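Local coordinates for hypothetical protein SpyM3_0169 (Streptococcus pyogenes, PDB 1PG6) that is of unknown function but belongs to the AIM24 family, related to cupins, and carries bound calcium ions, at residues K167-G173 with G216-I222. Numbering follows the deposited sequence.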
loop_
_atom_site.group_PDB
_atom_site.type_symbol
_atom_site.label_atom_id
_atom_site.label_comp_id
_atom_site.label_asym_id
_atom_site.label_seq_id
_atom_site.Cartn_x
_atom_site.Cartn_y
_atom_site.Cartn_z
ATOM N N LYS A 167 -12.682 -7.027 2.872
ATOM C CA LYS A 167 -13.524 -8.051 2.269
ATOM C C LYS A 167 -12.799 -8.527 1.018
ATOM O O LYS A 167 -12.301 -7.720 0.235
ATOM C CB LYS A 167 -14.893 -7.484 1.888
ATOM C CG LYS A 167 -15.814 -8.503 1.233
ATOM C CD LYS A 167 -17.176 -7.906 0.933
ATOM C CE LYS A 167 -18.099 -8.933 0.299
ATOM N NZ LYS A 167 -17.573 -9.409 -1.011
ATOM N N LYS A 168 -12.725 -9.841 0.844
ATOM C CA LYS A 168 -12.063 -10.420 -0.317
ATOM C C LYS A 168 -13.111 -10.817 -1.347
ATOM O O LYS A 168 -14.052 -11.550 -1.037
ATOM C CB LYS A 168 -11.253 -11.648 0.104
ATOM C CG LYS A 168 -10.558 -12.375 -1.037
ATOM C CD LYS A 168 -9.907 -13.655 -0.534
ATOM C CE LYS A 168 -9.232 -14.424 -1.657
ATOM N NZ LYS A 168 -8.639 -15.703 -1.172
ATOM N N ILE A 169 -12.946 -10.326 -2.569
ATOM C CA ILE A 169 -13.872 -10.623 -3.656
ATOM C C ILE A 169 -13.110 -11.348 -4.755
ATOM O O ILE A 169 -11.997 -10.964 -5.104
ATOM C CB ILE A 169 -14.482 -9.327 -4.245
ATOM C CG1 ILE A 169 -15.226 -8.560 -3.149
ATOM C CG2 ILE A 169 -15.431 -9.665 -5.392
ATOM C CD1 ILE A 169 -15.819 -7.249 -3.613
ATOM N N THR A 170 -13.715 -12.395 -5.301
ATOM C CA THR A 170 -13.076 -13.161 -6.358
ATOM C C THR A 170 -13.834 -13.020 -7.669
ATOM O O THR A 170 -15.036 -13.275 -7.728
ATOM C CB THR A 170 -12.998 -14.661 -5.990
ATOM O OG1 THR A 170 -12.194 -14.823 -4.815
ATOM C CG2 THR A 170 -12.384 -15.461 -7.129
ATOM N N LEU A 171 -13.133 -12.584 -8.710
ATOM C CA LEU A 171 -13.732 -12.447 -10.032
ATOM C C LEU A 171 -13.336 -13.687 -10.821
ATOM O O LEU A 171 -12.177 -14.100 -10.793
ATOM C CB LEU A 171 -13.218 -11.193 -10.749
ATOM C CG LEU A 171 -14.034 -9.907 -10.599
ATOM C CD1 LEU A 171 -13.386 -8.790 -11.410
ATOM C CD2 LEU A 171 -15.453 -10.145 -11.092
ATOM N N ASP A 172 -14.298 -14.284 -11.519
ATOM C CA ASP A 172 -14.026 -15.490 -12.293
ATOM C C ASP A 172 -14.155 -15.267 -13.797
ATOM O O ASP A 172 -14.577 -16.160 -14.533
ATOM C CB ASP A 172 -14.965 -16.616 -11.849
ATOM C CG ASP A 172 -14.532 -17.971 -12.369
ATOM O OD1 ASP A 172 -13.331 -18.293 -12.245
ATOM O OD2 ASP A 172 -15.388 -18.715 -12.893
ATOM N N GLY A 173 -13.782 -14.074 -14.250
ATOM C CA GLY A 173 -13.853 -13.768 -15.667
ATOM C C GLY A 173 -14.754 -12.598 -16.001
ATOM O O GLY A 173 -14.647 -12.013 -17.080
ATOM N N GLY A 216 -11.738 -9.799 -15.664
ATOM C CA GLY A 216 -10.873 -10.966 -15.710
ATOM C C GLY A 216 -10.958 -11.898 -14.515
ATOM O O GLY A 216 -11.995 -12.002 -13.862
ATOM N N HIS A 217 -9.852 -12.583 -14.239
ATOM C CA HIS A 217 -9.771 -13.519 -13.125
ATOM C C HIS A 217 -8.772 -13.024 -12.087
ATOM O O HIS A 217 -7.656 -12.631 -12.425
ATOM C CB HIS A 217 -9.329 -14.902 -13.609
ATOM C CG HIS A 217 -10.267 -15.532 -14.587
ATOM N ND1 HIS A 217 -10.403 -15.088 -15.885
ATOM C CD2 HIS A 217 -11.120 -16.575 -14.455
ATOM C CE1 HIS A 217 -11.298 -15.830 -16.510
ATOM N NE2 HIS A 217 -11.749 -16.740 -15.666
ATOM N N GLY A 218 -9.172 -13.059 -10.820
ATOM C CA GLY A 218 -8.287 -12.610 -9.761
ATOM C C GLY A 218 -9.034 -12.149 -8.523
ATOM O O GLY A 218 -10.264 -12.181 -8.483
ATOM N N GLU A 219 -8.290 -11.725 -7.506
ATOM C CA GLU A 219 -8.909 -11.258 -6.268
ATOM C C GLU A 219 -8.869 -9.742 -6.137
ATOM O O GLU A 219 -7.954 -9.080 -6.624
ATOM C CB GLU A 219 -8.220 -11.886 -5.052
ATOM C CG GLU A 219 -8.371 -13.396 -4.937
ATOM C CD GLU A 219 -7.646 -14.146 -6.034
ATOM O OE1 GLU A 219 -6.427 -13.915 -6.200
ATOM O OE2 GLU A 219 -8.293 -14.970 -6.720
ATOM N N ILE A 220 -9.885 -9.202 -5.476
ATOM C CA ILE A 220 -9.982 -7.770 -5.236
ATOM C C ILE A 220 -10.213 -7.620 -3.738
ATOM O O ILE A 220 -11.147 -8.206 -3.199
ATOM C CB ILE A 220 -11.188 -7.153 -5.973
ATOM C CG1 ILE A 220 -11.017 -7.315 -7.485
ATOM C CG2 ILE A 220 -11.324 -5.684 -5.608
ATOM C CD1 ILE A 220 -12.287 -7.048 -8.261
ATOM N N TYR A 221 -9.354 -6.863 -3.063
ATOM C CA TYR A 221 -9.519 -6.643 -1.632
ATOM C C TYR A 221 -10.066 -5.249 -1.440
ATOM O O TYR A 221 -9.451 -4.269 -1.858
ATOM C CB TYR A 221 -8.183 -6.790 -0.900
ATOM C CG TYR A 221 -7.674 -8.203 -0.907
ATOM C CD1 TYR A 221 -8.029 -9.101 0.103
ATOM C CD2 TYR A 221 -6.896 -8.673 -1.964
ATOM C CE1 TYR A 221 -7.622 -10.434 0.057
ATOM C CE2 TYR A 221 -6.487 -10.005 -2.016
ATOM C CZ TYR A 221 -6.852 -10.873 -1.013
ATOM O OH TYR A 221 -6.458 -12.194 -1.093
ATOM N N ILE A 222 -11.241 -5.154 -0.841
ATOM C CA ILE A 222 -11.824 -3.846 -0.606
ATOM C C ILE A 222 -11.868 -3.574 0.886
ATOM O O ILE A 222 -11.763 -4.495 1.698
ATOM C CB ILE A 222 -13.248 -3.735 -1.179
ATOM C CG1 ILE A 222 -14.170 -4.743 -0.498
ATOM C CG2 ILE A 222 -13.221 -3.972 -2.683
ATOM C CD1 ILE A 222 -15.636 -4.531 -0.811
HETATM O O HOH W 1 -9.786 -16.560 -5.122
#
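Gly-216 O meets Gly-173 N in a weak, bent hydrogen bond where both chains turn a corner, at the end of the antiparallel ladder between strands 166-171 and 219-223, the former an edge strand of a six-stranded sheet in this cupin-like β fold. His-217 lays its imidazole against the Asp-172/Gly-173 turn at this same corner: Gly-173 CA makes a CH-pi contact 3.6 Å from the centroid of the His-217 ring, and Asp-172 C lies over the same face, nearer the rim. Gly-218 exchanges two backbone hydrogen bonds with Leu-171, the one from Leu-171 N to Gly-218 O nearly straight at 170°. Glu-219 CG, anti to the carbonyl carbon (chi1 -65°), lies 3.5 Å from Lys-168 CE, and a bend at chi2 turns the carboxylate beyond it; one water joins its OE2 to Thr-170 OG1, while OE1 forms a salt bridge with Lys-111. On the other face Ile-220 CD1 packs 3.8 Å from Leu-171 CD1, in an apolar layer completed by Phe-214, Leu-190 and Ile-178. Tyr-221 runs alongside the extended aliphatic chain of Lys-168, whose CG is 3.7 Å from Tyr-221 CE1. At Ile-222, chi1 of 62° sets CG1 close to Lys-167, and Ile-222 CD1 ends 3.9 Å from Ile-169 CD1.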